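Local coordinates for protein exported gluconolactonase (PDB 3DR2) that probably hydrolyses gluconolactone to gluconate in secondary glucose metabolism, as a calcium-binding six-bladed beta-propeller of the SMP-30/gluconolactonase family, at residues 51-56 with 91-96; 128-133 with 146-151. All coordinates share one frame; numbering follows the deposited sequence.

Contact 1 (51-56 with 91-96); sequences AWWEAQ and NAVDAQ
Val93 packs its two methyl groups against the Trp52 carbonyl and the Trp53 indole, joining two neighbouring blades of the six-bladed beta-propeller. Strand 47-53 is an edge strand of one blade and strand 88-93 of the next; the axes of segments 51-53 and 91-93 come within 6.2 Å, with 36° between their directions. No hydrogen bond links the two segments. Instead each strand pairs within its own blade, Ala51 with Val60 and Ala92 with Val100, so the two segments meet by van der Waals packing alone, while Asn91 ND2 reaches across to Gly49 O and Ser62 OG of the other blade.

Val93 can be traced outward from its CB, which points toward the other strand and lies 4.1 Å from Trp52 O. The branch then divides the work. CG2, beside the backbone N, sits 3.4 Å from Trp52 O, a methyl laid against a carbonyl oxygen, and also reaches Ala51 CB at 4.3 Å. CG1 is anti to the backbone N (chi1 -176°), which carries it to the indole of Trp53, where it meets CD1 at 3.9 Å. The two side chains cross at about a right angle. Trp53 is held by a hydrogen bond from NE1 to Gln97 O, and Gln56 CG sits over one face of its ring, toward the rim.

Earlier along the two strands, Ala51 CB turns toward the partner and lies 3.6 Å from Asn91 O. Asn91 is buried, its OD1 engaged by His101. Trp52 NE1 donates to Glu54 OE1 at 2.9 Å, the acceptor lying close to the indole plane.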
ATOM      1  N   ALA A  51      -9.129  11.254 -13.071  1.00 13.14           N
ATOM      2  CA  ALA A  51      -9.643  12.538 -13.516  1.00 13.63           C
ATOM      3  C   ALA A  51      -8.740  13.081 -14.615  1.00 16.92           C
ATOM      4  O   ALA A  51      -7.518  13.139 -14.459  1.00 14.94           O
ATOM      5  CB  ALA A  51      -9.688  13.516 -12.352  1.00 14.38           C
ATOM      6  N   TRP A  52      -9.344  13.477 -15.729  1.00 13.67           N
ATOM      7  CA  TRP A  52      -8.578  14.020 -16.842  1.00 15.10           C
ATOM      8  C   TRP A  52      -8.250  15.483 -16.574  1.00 14.15           C
ATOM      9  O   TRP A  52      -9.139  16.289 -16.301  1.00 16.44           O
ATOM     10  CB  TRP A  52      -9.364  13.888 -18.147  1.00 17.74           C
ATOM     11  CG  TRP A  52      -8.669  14.538 -19.306  1.00 18.76           C
ATOM     12  CD1 TRP A  52      -8.991  15.726 -19.893  1.00 20.33           C
ATOM     13  CD2 TRP A  52      -7.499  14.059 -19.984  1.00 19.27           C
ATOM     14  NE1 TRP A  52      -8.097  16.019 -20.893  1.00 18.92           N
ATOM     15  CE2 TRP A  52      -7.170  15.014 -20.970  1.00 19.56           C
ATOM     16  CE3 TRP A  52      -6.698  12.919 -19.850  1.00 18.49           C
ATOM     17  CZ2 TRP A  52      -6.068  14.863 -21.825  1.00 20.04           C
ATOM     18  CZ3 TRP A  52      -5.600  12.767 -20.699  1.00 20.77           C
ATOM     19  CH2 TRP A  52      -5.298  13.738 -21.674  1.00 19.94           C
ATOM     20  N   TRP A  53      -6.966  15.808 -16.662  1.00 14.99           N
ATOM     21  CA  TRP A  53      -6.460  17.153 -16.412  1.00 15.40           C
ATOM     22  C   TRP A  53      -6.012  17.756 -17.742  1.00 17.87           C
ATOM     23  O   TRP A  53      -4.867  17.581 -18.159  1.00 17.57           O
ATOM     24  CB  TRP A  53      -5.277  17.050 -15.444  1.00 16.05           C
ATOM     25  CG  TRP A  53      -4.834  18.332 -14.826  1.00 17.36           C
ATOM     26  CD1 TRP A  53      -5.480  19.537 -14.857  1.00 17.38           C
ATOM     27  CD2 TRP A  53      -3.660  18.525 -14.027  1.00 17.97           C
ATOM     28  NE1 TRP A  53      -4.779  20.466 -14.121  1.00 19.82           N
ATOM     29  CE2 TRP A  53      -3.660  19.869 -13.601  1.00 19.91           C
ATOM     30  CE3 TRP A  53      -2.607  17.688 -13.629  1.00 19.00           C
ATOM     31  CZ2 TRP A  53      -2.647  20.400 -12.793  1.00 22.02           C
ATOM     32  CZ3 TRP A  53      -1.601  18.216 -12.825  1.00 19.27           C
ATOM     33  CH2 TRP A  53      -1.630  19.560 -12.418  1.00 22.70           C
ATOM     34  N   GLU A  54      -6.926  18.461 -18.402  1.00 17.75           N
ATOM     35  CA  GLU A  54      -6.654  19.073 -19.701  1.00 18.77           C
ATOM     36  C   GLU A  54      -5.412  19.962 -19.739  1.00 19.81           C
ATOM     37  O   GLU A  54      -4.577  19.836 -20.642  1.00 20.49           O
ATOM     38  CB  GLU A  54      -7.872  19.881 -20.159  1.00 20.23           C
ATOM     39  CG  GLU A  54      -7.692  20.594 -21.498  1.00 22.49           C
ATOM     40  CD  GLU A  54      -7.672  19.658 -22.701  1.00 24.13           C
ATOM     41  OE1 GLU A  54      -7.724  18.423 -22.533  1.00 23.41           O
ATOM     42  OE2 GLU A  54      -7.603  20.170 -23.837  1.00 27.63           O
ATOM     43  N   ALA A  55      -5.290  20.857 -18.767  1.00 19.93           N
ATOM     44  CA  ALA A  55      -4.152  21.772 -18.712  1.00 21.47           C
ATOM     45  C   ALA A  55      -2.790  21.077 -18.809  1.00 21.55           C
ATOM     46  O   ALA A  55      -1.827  21.652 -19.323  1.00 23.03           O
ATOM     47  CB  ALA A  55      -4.220  22.600 -17.438  1.00 22.56           C
ATOM     48  N   GLN A  56      -2.706  19.843 -18.325  1.00 20.64           N
ATOM     49  CA  GLN A  56      -1.450  19.101 -18.360  1.00 20.82           C
ATOM     50  C   GLN A  56      -1.537  17.838 -19.215  1.00 18.56           C
ATOM     51  O   GLN A  56      -0.604  17.028 -19.225  1.00 19.80           O
ATOM     52  CB  GLN A  56      -1.037  18.723 -16.930  1.00 21.73           C
ATOM     53  CG  GLN A  56      -0.913  19.908 -15.977  1.00 23.10           C
ATOM     54  CD  GLN A  56       0.494  20.068 -15.436  1.00 25.39           C
ATOM     55  OE1 GLN A  56       0.769  20.963 -14.632  1.00 26.77           O
ATOM     56  NE2 GLN A  56       1.393  19.197 -15.871  1.00 27.30           N
ATOM     57  N   ASN A  91     -10.419  12.155  -7.138  1.00 12.45           N
ATOM     58  CA  ASN A  91      -9.768  13.345  -7.698  1.00 12.83           C
ATOM     59  C   ASN A  91     -10.738  13.928  -8.720  1.00 14.60           C
ATOM     60  O   ASN A  91     -11.555  13.204  -9.301  1.00 12.54           O
ATOM     61  CB  ASN A  91      -8.473  13.012  -8.450  1.00 14.33           C
ATOM     62  CG  ASN A  91      -7.406  12.436  -7.558  1.00 13.05           C
ATOM     63  OD1 ASN A  91      -6.820  13.132  -6.728  1.00 14.34           O
ATOM     64  ND2 ASN A  91      -7.140  11.148  -7.727  1.00 15.62           N
ATOM     65  N   ALA A  92     -10.629  15.233  -8.937  1.00 11.58           N
ATOM     66  CA  ALA A  92     -11.453  15.942  -9.907  1.00 13.98           C
ATOM     67  C   ALA A  92     -10.689  17.201 -10.290  1.00 16.12           C
ATOM     68  O   ALA A  92      -9.693  17.545  -9.652  1.00 14.83           O
ATOM     69  CB  ALA A  92     -12.803  16.303  -9.306  1.00 16.23           C
ATOM     70  N   VAL A  93     -11.151  17.880 -11.335  1.00 14.88           N
ATOM     71  CA  VAL A  93     -10.500  19.097 -11.803  1.00 18.07           C
ATOM     72  C   VAL A  93     -11.526  20.217 -11.846  1.00 18.95           C
ATOM     73  O   VAL A  93     -12.579  20.062 -12.455  1.00 20.26           O
ATOM     74  CB  VAL A  93      -9.916  18.897 -13.213  1.00 16.68           C
ATOM     75  CG1 VAL A  93      -9.154  20.150 -13.646  1.00 16.70           C
ATOM     76  CG2 VAL A  93      -9.006  17.684 -13.224  1.00 17.43           C
ATOM     77  N   ASP A  94     -11.228  21.340 -11.202  1.00 17.55           N
ATOM     78  CA  ASP A  94     -12.178  22.437 -11.193  1.00 20.85           C
ATOM     79  C   ASP A  94     -12.100  23.291 -12.451  1.00 20.65           C
ATOM     80  O   ASP A  94     -11.311  23.015 -13.354  1.00 21.17           O
ATOM     81  CB  ASP A  94     -12.018  23.283  -9.918  1.00 18.25           C
ATOM     82  CG  ASP A  94     -10.729  24.089  -9.879  1.00 17.67           C
ATOM     83  OD1 ASP A  94     -10.393  24.577  -8.776  1.00 19.05           O
ATOM     84  OD2 ASP A  94     -10.068  24.250 -10.927  1.00 20.17           O
ATOM     85  N   ALA A  95     -12.944  24.313 -12.520  1.00 24.62           N
ATOM     86  CA  ALA A  95     -12.986  25.183 -13.685  1.00 23.68           C
ATOM     87  C   ALA A  95     -11.660  25.884 -13.967  1.00 24.85           C
ATOM     88  O   ALA A  95     -11.348  26.182 -15.120  1.00 26.55           O
ATOM     89  CB  ALA A  95     -14.100  26.207 -13.521  1.00 25.97           C
ATOM     90  N   GLN A  96     -10.879  26.137 -12.920  1.00 24.35           N
ATOM     91  CA  GLN A  96      -9.589  26.806 -13.075  1.00 22.51           C
ATOM     92  C   GLN A  96      -8.446  25.820 -13.321  1.00 23.34           C
ATOM     93  O   GLN A  96      -7.275  26.185 -13.221  1.00 24.13           O
ATOM     94  CB  GLN A  96      -9.268  27.644 -11.833  1.00 23.48           C
ATOM     95  CG  GLN A  96     -10.180  28.849 -11.597  1.00 25.97           C
ATOM     96  CD  GLN A  96     -11.580  28.469 -11.144  1.00 26.67           C
ATOM     97  OE1 GLN A  96     -11.754  27.720 -10.181  1.00 28.28           O
ATOM     98  NE2 GLN A  96     -12.586  28.997 -11.832  1.00 27.76           N
TER

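Contact 2 (128-133 with 146-151); sequences KRLNSP and FTDPPF
Asp148 takes the backbone of Asn131 and Ser132 onto its carboxylate, fixing the loop that leads into strand 136-138 of a beta-propeller blade against segment 146-151, which continues from strand 144-147. Its CG is anti to the backbone N (chi1 -166°), and each oxygen receives a different amide. OD1 accepts Asn131 N at 2.9 Å through its syn lone pair. OD2 accepts Ser132 N at 2.8 Å, also on the syn side, but with the donor 26° out of the carboxylate plane. This buried carboxylate thus has two N-H donors, which would be expected to favour its ionised form.

Asn131 answers with its own side chain: ND2 donates to Asp148 O at 3.0 Å, nearly straight and in the amide plane, and it also bonds His168 O. The amide and carboxylate planes are nearly parallel, although the two side chains cross at about a right angle. Ser132 OG, turned between the backbone N and the carbonyl carbon (chi1 43°), donates to Pro149 O at 2.7 Å, while accepting Gly152 N.

An apolar flank lies beside this network. Leu130 CD1 meets Phe146 CZ at 4.0 Å, and the ring of Pro133 runs alongside Phe146, CG to CE1 4.1 Å. Tyr172 meets the Phe146 ring as well. Where the backbones draw close, Pro133 CA makes a C-H...O contact with Thr147 O at 3.4 Å.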
ATOM      1  N   LYS A 128     -18.132  19.255  13.259  1.00 21.48           N
ATOM      2  CA  LYS A 128     -17.666  17.881  13.443  1.00 20.68           C
ATOM      3  C   LYS A 128     -16.925  17.393  12.201  1.00 20.55           C
ATOM      4  O   LYS A 128     -17.310  17.716  11.082  1.00 19.81           O
ATOM      5  CB  LYS A 128     -18.854  16.953  13.710  1.00 22.11           C
ATOM      6  CG  LYS A 128     -19.669  17.286  14.957  1.00 24.08           C
ATOM      7  CD  LYS A 128     -20.859  16.340  15.087  1.00 26.02           C
ATOM      8  CE  LYS A 128     -21.731  16.702  16.276  1.00 28.93           C
ATOM      9  NZ  LYS A 128     -22.877  15.766  16.444  1.00 31.07           N
ATOM     10  N   ARG A 129     -15.868  16.610  12.396  1.00 19.99           N
ATOM     11  CA  ARG A 129     -15.109  16.094  11.258  1.00 19.12           C
ATOM     12  C   ARG A 129     -15.970  15.234  10.339  1.00 18.82           C
ATOM     13  O   ARG A 129     -16.854  14.504  10.794  1.00 19.46           O
ATOM     14  CB  ARG A 129     -13.910  15.260  11.732  1.00 19.78           C
ATOM     15  CG  ARG A 129     -12.875  16.027  12.547  1.00 19.28           C
ATOM     16  CD  ARG A 129     -11.590  15.226  12.758  1.00 22.47           C
ATOM     17  NE  ARG A 129     -10.803  15.087  11.532  1.00 23.79           N
ATOM     18  CZ  ARG A 129      -9.639  14.442  11.457  1.00 23.02           C
ATOM     19  NH1 ARG A 129      -9.123  13.873  12.537  1.00 25.18           N
ATOM     20  NH2 ARG A 129      -8.984  14.367  10.304  1.00 24.13           N
ATOM     21  N   LEU A 130     -15.708  15.331   9.037  1.00 17.07           N
ATOM     22  CA  LEU A 130     -16.420  14.539   8.040  1.00 16.12           C
ATOM     23  C   LEU A 130     -15.964  13.100   8.269  1.00 16.56           C
ATOM     24  O   LEU A 130     -14.950  12.878   8.928  1.00 15.38           O
ATOM     25  CB  LEU A 130     -16.020  14.998   6.638  1.00 16.73           C
ATOM     26  CG  LEU A 130     -16.423  16.429   6.260  1.00 17.70           C
ATOM     27  CD1 LEU A 130     -15.666  16.886   5.018  1.00 17.75           C
ATOM     28  CD2 LEU A 130     -17.921  16.472   6.018  1.00 17.38           C
ATOM     29  N   ASN A 131     -16.699  12.133   7.725  1.00 15.53           N
ATOM     30  CA  ASN A 131     -16.347  10.721   7.898  1.00 15.04           C
ATOM     31  C   ASN A 131     -15.055  10.366   7.151  1.00 17.07           C
ATOM     32  O   ASN A 131     -14.054   9.986   7.753  1.00 17.23           O
ATOM     33  CB  ASN A 131     -17.483   9.821   7.394  1.00 16.81           C
ATOM     34  CG  ASN A 131     -18.784  10.020   8.163  1.00 17.25           C
ATOM     35  OD1 ASN A 131     -18.778  10.204   9.383  1.00 18.07           O
ATOM     36  ND2 ASN A 131     -19.906   9.954   7.455  1.00 16.79           N
ATOM     37  N   SER A 132     -15.100  10.491   5.830  1.00 16.76           N
ATOM     38  CA  SER A 132     -13.957  10.196   4.965  1.00 14.87           C
ATOM     39  C   SER A 132     -14.408  10.349   3.516  1.00 15.59           C
ATOM     40  O   SER A 132     -14.853   9.387   2.885  1.00 13.91           O
ATOM     41  CB  SER A 132     -13.435   8.776   5.216  1.00 16.05           C
ATOM     42  OG  SER A 132     -14.499   7.847   5.342  1.00 15.52           O
ATOM     43  N   PRO A 133     -14.325  11.582   2.982  1.00 13.53           N
ATOM     44  CA  PRO A 133     -14.720  11.894   1.605  1.00 13.69           C
ATOM     45  C   PRO A 133     -14.156  10.838   0.672  1.00 13.77           C
ATOM     46  O   PRO A 133     -12.958  10.548   0.693  1.00 12.28           O
ATOM     47  CB  PRO A 133     -14.113  13.268   1.384  1.00 14.72           C
ATOM     48  CG  PRO A 133     -14.267  13.892   2.740  1.00 14.87           C
ATOM     49  CD  PRO A 133     -13.818  12.787   3.663  1.00 14.18           C
ATOM     50  N   PHE A 146     -19.553  15.999  -3.247  1.00 14.88           N
ATOM     51  CA  PHE A 146     -18.831  14.792  -2.860  1.00 13.50           C
ATOM     52  C   PHE A 146     -19.625  13.876  -1.943  1.00 14.81           C
ATOM     53  O   PHE A 146     -20.616  14.285  -1.344  1.00 15.50           O
ATOM     54  CB  PHE A 146     -17.497  15.177  -2.213  1.00 13.97           C
ATOM     55  CG  PHE A 146     -17.629  15.882  -0.882  1.00 16.69           C
ATOM     56  CD1 PHE A 146     -17.623  15.158   0.306  1.00 17.01           C
ATOM     57  CD2 PHE A 146     -17.697  17.272  -0.817  1.00 17.75           C
ATOM     58  CE1 PHE A 146     -17.675  15.802   1.543  1.00 17.91           C
ATOM     59  CE2 PHE A 146     -17.750  17.931   0.412  1.00 19.14           C
ATOM     60  CZ  PHE A 146     -17.737  17.193   1.597  1.00 18.61           C
ATOM     61  N   THR A 147     -19.185  12.622  -1.862  1.00 14.93           N
ATOM     62  CA  THR A 147     -19.823  11.616  -1.023  1.00 15.64           C
ATOM     63  C   THR A 147     -18.989  11.417   0.239  1.00 15.23           C
ATOM     64  O   THR A 147     -17.757  11.498   0.206  1.00 11.86           O
ATOM     65  CB  THR A 147     -19.923  10.272  -1.755  1.00 14.75           C
ATOM     66  OG1 THR A 147     -18.615   9.873  -2.200  1.00 14.95           O
ATOM     67  CG2 THR A 147     -20.852  10.390  -2.948  1.00 16.06           C
ATOM     68  N   ASP A 148     -19.662  11.139   1.350  1.00 15.97           N
ATOM     69  CA  ASP A 148     -18.963  10.967   2.609  1.00 16.10           C
ATOM     70  C   ASP A 148     -19.249   9.669   3.371  1.00 17.34           C
ATOM     71  O   ASP A 148     -19.775   9.693   4.480  1.00 16.12           O
ATOM     72  CB  ASP A 148     -19.258  12.166   3.520  1.00 16.53           C
ATOM     73  CG  ASP A 148     -18.314  12.246   4.700  1.00 18.18           C
ATOM     74  OD1 ASP A 148     -18.754  12.644   5.800  1.00 16.49           O
ATOM     75  OD2 ASP A 148     -17.125  11.917   4.530  1.00 16.81           O
ATOM     76  N   PRO A 149     -18.908   8.513   2.784  1.00 15.33           N
ATOM     77  CA  PRO A 149     -19.145   7.243   3.471  1.00 15.03           C
ATOM     78  C   PRO A 149     -18.039   7.092   4.520  1.00 16.09           C
ATOM     79  O   PRO A 149     -17.069   7.851   4.510  1.00 15.61           O
ATOM     80  CB  PRO A 149     -19.029   6.225   2.343  1.00 16.50           C
ATOM     81  CG  PRO A 149     -17.916   6.808   1.526  1.00 12.73           C
ATOM     82  CD  PRO A 149     -18.270   8.291   1.473  1.00 15.02           C
ATOM     83  N   PRO A 150     -18.167   6.123   5.439  1.00 15.56           N
ATOM     84  CA  PRO A 150     -17.155   5.913   6.482  1.00 15.57           C
ATOM     85  C   PRO A 150     -16.053   4.902   6.157  1.00 16.81           C
ATOM     86  O   PRO A 150     -15.364   4.432   7.061  1.00 17.21           O
ATOM     87  CB  PRO A 150     -17.994   5.451   7.662  1.00 17.71           C
ATOM     88  CG  PRO A 150     -18.980   4.564   6.982  1.00 16.51           C
ATOM     89  CD  PRO A 150     -19.392   5.367   5.753  1.00 15.93           C
ATOM     90  N   PHE A 151     -15.875   4.569   4.883  1.00 17.26           N
ATOM     91  CA  PHE A 151     -14.854   3.591   4.513  1.00 18.55           C
ATOM     92  C   PHE A 151     -13.469   3.911   5.071  1.00 19.27           C
ATOM     93  O   PHE A 151     -12.758   3.014   5.535  1.00 20.68           O
ATOM     94  CB  PHE A 151     -14.788   3.449   2.990  1.00 18.58           C
ATOM     95  CG  PHE A 151     -15.997   2.785   2.393  1.00 18.17           C
ATOM     96  CD1 PHE A 151     -16.332   1.479   2.747  1.00 20.42           C
ATOM     97  CD2 PHE A 151     -16.807   3.461   1.487  1.00 19.13           C
ATOM     98  CE1 PHE A 151     -17.458   0.862   2.204  1.00 19.74           C
ATOM     99  CE2 PHE A 151     -17.934   2.852   0.941  1.00 18.98           C
ATOM    100  CZ  PHE A 151     -18.260   1.550   1.301  1.00 20.02           C
TER

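Overall arrangement
Contact 1 precedes contact 2 along the chain, their centres 22 Å and their nearest atoms about 8 Å apart, so they do not touch. Contact 1 lies between two blades, and its two segments share no hydrogen bond; contact 2 ties a loop to the neighbouring strand segment through polar bonds. Each lies near bound calcium: the side chains of Ala92 and Thr147 are each about 6 Å from a calcium ion. Of the calcium ligands Glu48, Asn134, Asn191 and Asp242, Glu48 lies on the strand that carries Ala51 and Asn134 directly follows Pro133. Thr147 OG1 also bonds Asn191 O, tying contact 2 to a second ligand residue.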